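Local coordinates for uncharacterized protein (Streptococcus mutans, PDB 3L7Y) that binds a magnesium ion and is probably a phosphatase of the haloacid dehalogenase-like hydrolase family, at residues I40-D43 and T47-N50; Y134-I139 and E191-Q196; D71-V76 and K238-T243. All coordinates share one frame; numbering follows the deposited sequence.

Following the chain from its N terminus, contact 1 closes first and most tightly: strand 39-42 and the end of helix 44-48 meet across three intervening residues, beside the magnesium ion. The next strand, 73-77, opens contact 3, which closes only at residues 238-243, past helix 229-239. Within that long excursion lies all of contact 2, where the turn after helix 120-133 meets the start of helix 194-202 beside the six-stranded sheet. Contacts 1 and 3 share the eight-stranded sheet and touch: Ile-40 in strand 39-42 pairs with Arg-73 and Val-75. Contact 2 stands apart, its centre about 27 Å from that of contact 1 and 36 Å from that of contact 3.

Contact 1 (I40-D43 and T47-N50); sequences IATD and TFLN. With MG (magnesium ion), chain B.
Just after strand 39-42 the chain turns into the short helix 44-48 and closes on itself where Phe-48 N donates to Asp-43 O (3.2 Å, N-H...O angle 152°), with the CA atoms of Asp-43 and Thr-47 5.6 Å apart. The same carbonyl oxygen takes a second bond from Thr-42 OG1, 2.7 Å away. The two donors reach it differently: the hydroxyl lies in the carbonyl plane on a lone pair, whereas the amide sits above that plane. With OG1 swung anti to the backbone N (chi1 -172°), Thr-42 reaches forward to the next residue's oxygen.

Asp-43 extends its carboxylate toward the metal, and OD2 binds the magnesium ion at 2.4 Å. Thr-47 OG1 donates to this same OD2 over 2.9 Å, arriving on the anti side and 29° out of the carboxylate plane. The threonine is thus a second-shell residue that probably helps fix the rotation of the metal-binding carboxylate. This aspartate at the end of the first strand belongs to the Asp-X-Asp motif of haloacid dehalogenase-like hydrolases, on their Rossmann-like sheet; the Asp-45 carbonyl oxygen and Asp-252 also bind the ion, and four waters complete its shell. The other oxygen, OD1, forms a salt bridge with Lys-229 and receives a weak bond from water 1, so both carboxylate oxygens are engaged.

Away from the metal the contact is plain packing: Thr-42 and Thr-47 slide past each other in opposite directions, with Thr-47 CG2 3.5 Å from Thr-42 OG1. Thr-42 CG2 lies 4.0 Å from Phe-48 CB and from CD1, oblique to the ring. The phenyl ring then leads away from the strand to meet the rings of Tyr-55, Phe-60 (edge-to-face) and Phe-74, while Val-292 of helix 291-301 touches Thr-42, Thr-47 and Phe-48.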
loop_
_atom_site.group_PDB
_atom_site.type_symbol
_atom_site.label_atom_id
_atom_site.label_comp_id
_atom_site.label_asym_id
_atom_site.label_seq_id
_atom_site.Cartn_x
_atom_site.Cartn_y
_atom_site.Cartn_z
ATOM N N ILE A 40 -6.020 8.859 11.781
ATOM C CA ILE A 40 -4.859 9.332 11.050
ATOM C C ILE A 40 -4.318 8.141 10.266
ATOM O O ILE A 40 -4.009 7.100 10.844
ATOM C CB ILE A 40 -3.766 9.829 12.001
ATOM C CG1 ILE A 40 -4.268 11.003 12.856
ATOM C CG2 ILE A 40 -2.496 10.223 11.220
ATOM C CD1 ILE A 40 -3.233 11.516 13.829
ATOM N N ALA A 41 -4.207 8.295 8.955
ATOM C CA ALA A 41 -3.792 7.199 8.088
ATOM C C ALA A 41 -2.578 7.622 7.310
ATOM O O ALA A 41 -2.554 8.698 6.736
ATOM C CB ALA A 41 -4.931 6.824 7.124
ATOM N N THR A 42 -1.556 6.787 7.282
ATOM C CA THR A 42 -0.381 7.157 6.517
ATOM C C THR A 42 0.157 6.067 5.611
ATOM O O THR A 42 0.255 4.890 5.988
ATOM C CB THR A 42 0.761 7.604 7.424
ATOM O OG1 THR A 42 1.825 8.121 6.620
ATOM C CG2 THR A 42 1.277 6.425 8.235
ATOM N N ASP A 43 0.535 6.480 4.412
ATOM C CA ASP A 43 1.355 5.637 3.565
ATOM C C ASP A 43 2.707 5.408 4.260
ATOM O O ASP A 43 3.074 6.172 5.163
ATOM C CB ASP A 43 1.552 6.320 2.226
ATOM C CG ASP A 43 2.410 5.520 1.302
ATOM O OD1 ASP A 43 2.346 4.272 1.373
ATOM O OD2 ASP A 43 3.158 6.140 0.526
ATOM N N THR A 47 6.738 8.230 2.520
ATOM C CA THR A 47 5.831 9.053 3.301
ATOM C C THR A 47 6.202 8.984 4.788
ATOM O O THR A 47 6.977 9.814 5.261
ATOM C CB THR A 47 4.358 8.634 3.080
ATOM O OG1 THR A 47 4.047 8.696 1.681
ATOM C CG2 THR A 47 3.412 9.572 3.842
ATOM N N PHE A 48 5.664 8.007 5.519
ATOM C CA PHE A 48 6.042 7.808 6.925
ATOM C C PHE A 48 7.526 7.471 6.993
ATOM O O PHE A 48 8.249 7.983 7.847
ATOM C CB PHE A 48 5.204 6.689 7.562
ATOM C CG PHE A 48 5.422 6.507 9.058
ATOM C CD1 PHE A 48 4.747 7.301 9.980
ATOM C CD2 PHE A 48 6.252 5.499 9.537
ATOM C CE1 PHE A 48 4.926 7.117 11.364
ATOM C CE2 PHE A 48 6.434 5.295 10.913
ATOM C CZ PHE A 48 5.771 6.120 11.833
ATOM N N LEU A 49 7.980 6.614 6.079
ATOM C CA LEU A 49 9.379 6.191 6.057
ATOM C C LEU A 49 10.249 7.188 5.309
ATOM O O LEU A 49 9.840 7.747 4.282
ATOM C CB LEU A 49 9.512 4.803 5.429
ATOM C CG LEU A 49 8.761 3.691 6.166
ATOM C CD1 LEU A 49 8.902 2.359 5.429
ATOM C CD2 LEU A 49 9.262 3.593 7.626
ATOM N N ASN A 50 11.453 7.403 5.826
ATOM C CA ASN A 50 12.406 8.299 5.194
ATOM C C ASN A 50 13.093 7.555 4.058
ATOM O O ASN A 50 12.771 6.407 3.808
ATOM C CB ASN A 50 13.417 8.852 6.219
ATOM C CG ASN A 50 14.314 7.769 6.821
ATOM O OD1 ASN A 50 14.576 6.746 6.197
ATOM N ND2 ASN A 50 14.811 8.013 8.028
HETATM MG MG MG B . 4.653 5.508 -1.298
HETATM O O HOH W 1 4.548 2.993 -0.774
HETATM O O HOH W 2 4.790 4.448 -3.549
HETATM O O HOH W 3 2.353 5.172 -2.108
HETATM O O HOH W 4 6.591 6.125 -2.713
#

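Contact 2 (Y134-I139 and E191-Q196); sequences YPQAVI and EEESAQ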
loop_
_atom_site.group_PDB
_atom_site.type_symbol
_atom_site.label_atom_id
_atom_site.label_comp_id
_atom_site.label_asym_id
_atom_site.label_seq_id
_atom_site.Cartn_x
_atom_site.Cartn_y
_atom_site.Cartn_z
ATOM N N TYR A 134 3.257 -8.668 -22.516
ATOM C CA TYR A 134 4.356 -7.872 -21.976
ATOM C C TYR A 134 5.407 -8.757 -21.319
ATOM O O TYR A 134 5.501 -8.826 -20.093
ATOM C CB TYR A 134 3.837 -6.792 -21.009
ATOM C CG TYR A 134 2.888 -5.845 -21.709
ATOM C CD1 TYR A 134 1.527 -6.106 -21.744
ATOM C CD2 TYR A 134 3.358 -4.725 -22.379
ATOM C CE1 TYR A 134 0.651 -5.267 -22.402
ATOM C CE2 TYR A 134 2.487 -3.878 -23.047
ATOM C CZ TYR A 134 1.133 -4.158 -23.050
ATOM O OH TYR A 134 0.249 -3.333 -23.705
ATOM N N PRO A 135 6.211 -9.436 -22.147
ATOM C CA PRO A 135 7.209 -10.366 -21.622
ATOM C C PRO A 135 8.252 -9.631 -20.777
ATOM O O PRO A 135 8.975 -10.284 -20.013
ATOM C CB PRO A 135 7.869 -10.936 -22.886
ATOM C CG PRO A 135 6.943 -10.602 -24.019
ATOM C CD PRO A 135 6.237 -9.345 -23.619
ATOM N N GLN A 136 8.343 -8.306 -20.911
ATOM C CA GLN A 136 9.361 -7.570 -20.159
ATOM C C GLN A 136 8.973 -7.357 -18.700
ATOM O O GLN A 136 9.826 -7.031 -17.876
ATOM C CB GLN A 136 9.748 -6.233 -20.822
ATOM C CG GLN A 136 8.662 -5.138 -20.782
ATOM C CD GLN A 136 7.623 -5.287 -21.897
ATOM O OE1 GLN A 136 7.209 -6.395 -22.231
ATOM N NE2 GLN A 136 7.196 -4.166 -22.465
ATOM N N ALA A 137 7.700 -7.552 -18.363
ATOM C CA ALA A 137 7.295 -7.316 -16.975
ATOM C C ALA A 137 7.654 -8.505 -16.099
ATOM O O ALA A 137 7.345 -9.647 -16.430
ATOM C CB ALA A 137 5.817 -7.010 -16.868
ATOM N N VAL A 138 8.321 -8.230 -14.983
ATOM C CA VAL A 138 8.572 -9.253 -13.979
ATOM C C VAL A 138 7.339 -9.402 -13.100
ATOM O O VAL A 138 6.826 -8.419 -12.534
ATOM C CB VAL A 138 9.800 -8.918 -13.106
ATOM C CG1 VAL A 138 9.983 -9.979 -12.037
ATOM C CG2 VAL A 138 11.050 -8.834 -13.974
ATOM N N ILE A 139 6.866 -10.636 -12.977
ATOM C CA ILE A 139 5.633 -10.905 -12.263
ATOM C C ILE A 139 5.886 -11.506 -10.888
ATOM O O ILE A 139 6.490 -12.571 -10.763
ATOM C CB ILE A 139 4.735 -11.883 -13.055
ATOM C CG1 ILE A 139 4.342 -11.283 -14.419
ATOM C CG2 ILE A 139 3.507 -12.254 -12.232
ATOM C CD1 ILE A 139 3.787 -12.327 -15.435
ATOM N N GLU A 191 9.255 2.489 -15.764
ATOM C CA GLU A 191 8.274 3.499 -15.394
ATOM C C GLU A 191 7.591 4.080 -16.633
ATOM O O GLU A 191 6.421 4.456 -16.583
ATOM C CB GLU A 191 8.909 4.615 -14.539
ATOM C CG GLU A 191 7.930 5.700 -14.071
ATOM C CD GLU A 191 6.722 5.142 -13.314
ATOM O OE1 GLU A 191 5.798 5.916 -12.993
ATOM O OE2 GLU A 191 6.687 3.928 -13.033
ATOM N N GLU A 192 8.309 4.126 -17.754
ATOM C CA GLU A 192 7.772 4.780 -18.948
ATOM C C GLU A 192 6.748 3.932 -19.708
ATOM O O GLU A 192 6.058 4.441 -20.583
ATOM C CB GLU A 192 8.882 5.272 -19.893
ATOM C CG GLU A 192 9.792 4.201 -20.461
ATOM C CD GLU A 192 11.154 4.161 -19.779
ATOM O OE1 GLU A 192 12.053 3.457 -20.295
ATOM O OE2 GLU A 192 11.328 4.829 -18.734
ATOM N N GLU A 193 6.651 2.646 -19.378
ATOM C CA GLU A 193 5.677 1.767 -20.031
ATOM C C GLU A 193 4.515 1.496 -19.086
ATOM O O GLU A 193 3.560 0.796 -19.427
ATOM C CB GLU A 193 6.341 0.460 -20.464
ATOM C CG GLU A 193 7.193 0.618 -21.710
ATOM C CD GLU A 193 8.078 -0.578 -22.001
ATOM O OE1 GLU A 193 8.242 -1.450 -21.115
ATOM O OE2 GLU A 193 8.621 -0.637 -23.126
ATOM N N SER A 194 4.618 2.078 -17.897
ATOM C CA SER A 194 3.700 1.809 -16.808
ATOM C C SER A 194 2.257 2.106 -17.169
ATOM O O SER A 194 1.390 1.251 -16.978
ATOM C CB SER A 194 4.086 2.629 -15.586
ATOM O OG SER A 194 3.160 2.429 -14.533
ATOM N N ALA A 195 2.003 3.328 -17.651
ATOM C CA ALA A 195 0.657 3.735 -18.057
ATOM C C ALA A 195 0.094 2.794 -19.111
ATOM O O ALA A 195 -1.046 2.344 -19.003
ATOM C CB ALA A 195 0.654 5.173 -18.573
ATOM N N GLN A 196 0.904 2.490 -20.119
ATOM C CA GLN A 196 0.471 1.627 -21.210
ATOM C C GLN A 196 0.029 0.256 -20.726
ATOM O O GLN A 196 -0.952 -0.307 -21.218
ATOM C CB GLN A 196 1.588 1.442 -22.233
ATOM C CG GLN A 196 1.199 0.434 -23.305
ATOM C CD GLN A 196 2.322 0.073 -24.264
ATOM O OE1 GLN A 196 2.170 -0.827 -25.103
ATOM N NE2 GLN A 196 3.451 0.766 -24.151
#
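Gln-136 NE2 donates to Glu-193 OE1 over 3.2 Å, and the bond is nearly straight, with an N-H...O angle of 169°. The acceptor lies close to the plane of the glutamine amide, but the amide nitrogen approaches the carboxylate from above its plane; the two flat groups are turned 72° against each other. Gln-136 starts with CG between the backbone N and the carbonyl carbon (chi1 70°) and bends at chi2, which carries its amide across to a glutamate chain arriving from the opposite direction, extended beyond CG.

Alongside, Tyr-134 meets the end of Gln-196. The amide oxygen OE1 sits at the edge of the phenol ring, near its plane, 3.7 Å from Tyr-134 CE2, and takes a weak bond of 3.5 Å from Tyr-134 OH. Ring and amide are almost perpendicular. The tyrosine side chain also touches Ile-197 and Ala-200 of helix 194-202.

Tyr-134 and Gln-136 both belong to a type I turn, Tyr-134 to Ala-137, closed by Ala-137 N to Tyr-134 O at 3.1 Å. This turn connects helix 120-133 to strand 138-143, so the contact joins it to the start of helix 194-202, beside the six-stranded sheet and away from the magnesium site. With the one formal charge, on Glu-193, meeting a neutral amide, one weak phenol bond and partners exposed or partly exposed, it is probably a modest surface link.

Contact 3 (D71-V76 and K238-T243); sequences DIRFVV and KRWNFT
Arg-73 lays its side chain over one face of the Trp-240 indole, and this is the tightly packed part of the contact. Arg-73 CG sits above the six-membered ring, 4.0 Å from its centroid and 11° off the normal, a CH-pi contact. NE follows over the middle of the indole, and Arg-73 CZ stands 3.9 Å from the centroid of the five-membered ring in a cation-pi interaction. Bends at chi2 and chi3 keep the chain along the indole in this way. The guanidinium does not stack flat: its plane is tilted 43° to the ring, which brings Arg-73 NH2 down to 3.2 Å from Trp-240 CD1.

At the inner end of the indole, Val-75 CG2 touches Trp-240 CH2 at 3.9 Å, near the ring plane and at its edge; Thr-97 of strand 97-100 also touches the tryptophan. Val-75 is buried, and two residues earlier on strand 73-77 Arg-73 points the same way, so one face of the mixed sheet, in its parallel part, meets the turn that follows helix 229-239. The contact packs the loop leaving that helix against the Rossmann-like sheet of the haloacid dehalogenase-like fold.

The outer side is looser. Phe-242 reaches the guanidinium with its ring edge, Phe-242 CZ lying 4.1 Å from Arg-73 NH1 and the planes 87° apart, while over its own face lies the carbonyl oxygen of Trp-240. The exposed Asp-71 brings OD2 to 3.7 Å from Arg-73 NH1, a long salt bridge; its positive phi marks it as the C' residue of the Schellman motif ending helix 57-69. The arginine's charge is therefore probably stabilised by the indole face and only weakly by the distant carboxylate of Asp-71, while its aliphatic part contributes apolar packing.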
loop_
_atom_site.group_PDB
_atom_site.type_symbol
_atom_site.label_atom_id
_atom_site.label_comp_id
_atom_site.label_asym_id
_atom_site.label_seq_id
_atom_site.Cartn_x
_atom_site.Cartn_y
_atom_site.Cartn_z
ATOM N N ASP A 71 -8.031 8.944 22.175
ATOM C CA ASP A 71 -8.756 8.089 21.320
ATOM C C ASP A 71 -8.652 8.447 19.846
ATOM O O ASP A 71 -9.604 8.431 19.155
ATOM C CB ASP A 71 -10.197 7.946 21.742
ATOM C CG ASP A 71 -10.803 6.686 21.204
ATOM O OD1 ASP A 71 -10.061 5.798 20.874
ATOM O OD2 ASP A 71 -11.995 6.586 21.031
ATOM N N ILE A 72 -7.467 8.733 19.375
ATOM C CA ILE A 72 -7.301 8.989 17.973
ATOM C C ILE A 72 -6.697 7.743 17.312
ATOM O O ILE A 72 -5.683 7.294 17.722
ATOM C CB ILE A 72 -6.448 10.212 17.726
ATOM C CG1 ILE A 72 -7.176 11.460 18.168
ATOM C CG2 ILE A 72 -6.075 10.310 16.287
ATOM C CD1 ILE A 72 -6.316 12.598 18.232
ATOM N N ARG A 73 -7.361 7.211 16.305
ATOM C CA ARG A 73 -6.905 5.962 15.701
ATOM C C ARG A 73 -5.759 6.167 14.709
ATOM O O ARG A 73 -5.739 7.148 13.972
ATOM C CB ARG A 73 -8.070 5.260 15.004
ATOM C CG ARG A 73 -8.670 4.106 15.787
ATOM C CD ARG A 73 -9.882 4.509 16.597
ATOM N NE ARG A 73 -10.839 3.404 16.696
ATOM C CZ ARG A 73 -11.989 3.467 17.360
ATOM N NH1 ARG A 73 -12.331 4.580 17.997
ATOM N NH2 ARG A 73 -12.798 2.415 17.389
ATOM N N PHE A 74 -4.797 5.247 14.704
ATOM C CA PHE A 74 -3.666 5.361 13.791
ATOM C C PHE A 74 -3.622 4.182 12.832
ATOM O O PHE A 74 -3.597 3.023 13.254
ATOM C CB PHE A 74 -2.330 5.506 14.538
ATOM C CG PHE A 74 -1.166 5.835 13.634
ATOM C CD1 PHE A 74 -0.848 7.153 13.332
ATOM C CD2 PHE A 74 -0.402 4.818 13.063
ATOM C CE1 PHE A 74 0.217 7.447 12.486
ATOM C CE2 PHE A 74 0.669 5.106 12.219
ATOM C CZ PHE A 74 0.973 6.422 11.925
ATOM N N VAL A 75 -3.616 4.497 11.542
ATOM C CA VAL A 75 -3.727 3.493 10.488
ATOM C C VAL A 75 -2.518 3.530 9.558
ATOM O O VAL A 75 -2.188 4.565 8.989
ATOM C CB VAL A 75 -5.017 3.716 9.658
ATOM C CG1 VAL A 75 -5.119 2.715 8.520
ATOM C CG2 VAL A 75 -6.259 3.666 10.557
ATOM N N VAL A 76 -1.850 2.392 9.420
ATOM C CA VAL A 76 -0.791 2.233 8.445
ATOM C C VAL A 76 -1.419 1.719 7.137
ATOM O O VAL A 76 -2.034 0.662 7.131
ATOM C CB VAL A 76 0.262 1.239 8.983
ATOM C CG1 VAL A 76 1.316 0.934 7.944
ATOM C CG2 VAL A 76 0.893 1.786 10.258
ATOM N N LYS A 238 -16.512 3.726 8.314
ATOM C CA LYS A 238 -17.875 3.199 8.435
ATOM C C LYS A 238 -18.008 2.317 9.667
ATOM O O LYS A 238 -19.028 2.313 10.348
ATOM C CB LYS A 238 -18.263 2.417 7.172
ATOM C CG LYS A 238 -19.607 1.698 7.260
ATOM C CD LYS A 238 -19.909 0.933 5.970
ATOM C CE LYS A 238 -21.202 0.126 6.067
ATOM N NZ LYS A 238 -22.413 0.981 6.244
ATOM N N ARG A 239 -16.952 1.579 9.968
ATOM C CA ARG A 239 -16.967 0.671 11.102
ATOM C C ARG A 239 -16.811 1.409 12.436
ATOM O O ARG A 239 -17.395 1.014 13.440
ATOM C CB ARG A 239 -15.878 -0.386 10.919
ATOM C CG ARG A 239 -15.527 -1.165 12.164
ATOM C CD ARG A 239 -14.327 -2.062 11.900
ATOM N NE ARG A 239 -14.454 -2.784 10.636
ATOM C CZ ARG A 239 -14.883 -4.038 10.534
ATOM N NH1 ARG A 239 -15.222 -4.716 11.624
ATOM N NH2 ARG A 239 -14.968 -4.616 9.344
ATOM N N TRP A 240 -16.030 2.484 12.444
ATOM C CA TRP A 240 -15.847 3.264 13.667
ATOM C C TRP A 240 -16.865 4.398 13.770
ATOM O O TRP A 240 -16.795 5.233 14.665
ATOM C CB TRP A 240 -14.428 3.830 13.757
ATOM C CG TRP A 240 -13.374 2.780 13.788
ATOM C CD1 TRP A 240 -13.446 1.565 14.408
ATOM C CD2 TRP A 240 -12.070 2.854 13.196
ATOM N NE1 TRP A 240 -12.270 0.877 14.230
ATOM C CE2 TRP A 240 -11.408 1.647 13.497
ATOM C CE3 TRP A 240 -11.396 3.829 12.453
ATOM C CZ2 TRP A 240 -10.112 1.382 13.070
ATOM C CZ3 TRP A 240 -10.113 3.563 12.027
ATOM C CH2 TRP A 240 -9.482 2.343 12.335
ATOM N N ASN A 241 -17.808 4.414 12.841
ATOM C CA ASN A 241 -18.836 5.440 12.801
ATOM C C ASN A 241 -18.278 6.857 12.773
ATOM O O ASN A 241 -18.690 7.710 13.567
ATOM C CB ASN A 241 -19.783 5.288 13.980
ATOM C CG ASN A 241 -21.192 5.652 13.620
ATOM O OD1 ASN A 241 -21.755 5.103 12.679
ATOM N ND2 ASN A 241 -21.775 6.588 14.359
ATOM N N PHE A 242 -17.326 7.096 11.874
ATOM C CA PHE A 242 -16.841 8.445 11.616
ATOM C C PHE A 242 -17.087 8.786 10.161
ATOM O O PHE A 242 -17.533 7.939 9.366
ATOM C CB PHE A 242 -15.339 8.584 11.891
ATOM C CG PHE A 242 -14.932 8.220 13.285
ATOM C CD1 PHE A 242 -15.595 8.744 14.377
ATOM C CD2 PHE A 242 -13.863 7.363 13.502
ATOM C CE1 PHE A 242 -15.212 8.401 15.664
ATOM C CE2 PHE A 242 -13.473 7.014 14.783
ATOM C CZ PHE A 242 -14.147 7.534 15.869
ATOM N N THR A 243 -16.789 10.030 9.803
ATOM C CA THR A 243 -16.844 10.421 8.405
ATOM C C THR A 243 -15.480 10.893 7.943
ATOM O O THR A 243 -14.546 11.038 8.745
ATOM C CB THR A 243 -17.860 11.548 8.144
ATOM O OG1 THR A 243 -17.320 12.800 8.588
ATOM C CG2 THR A 243 -19.164 11.264 8.846
#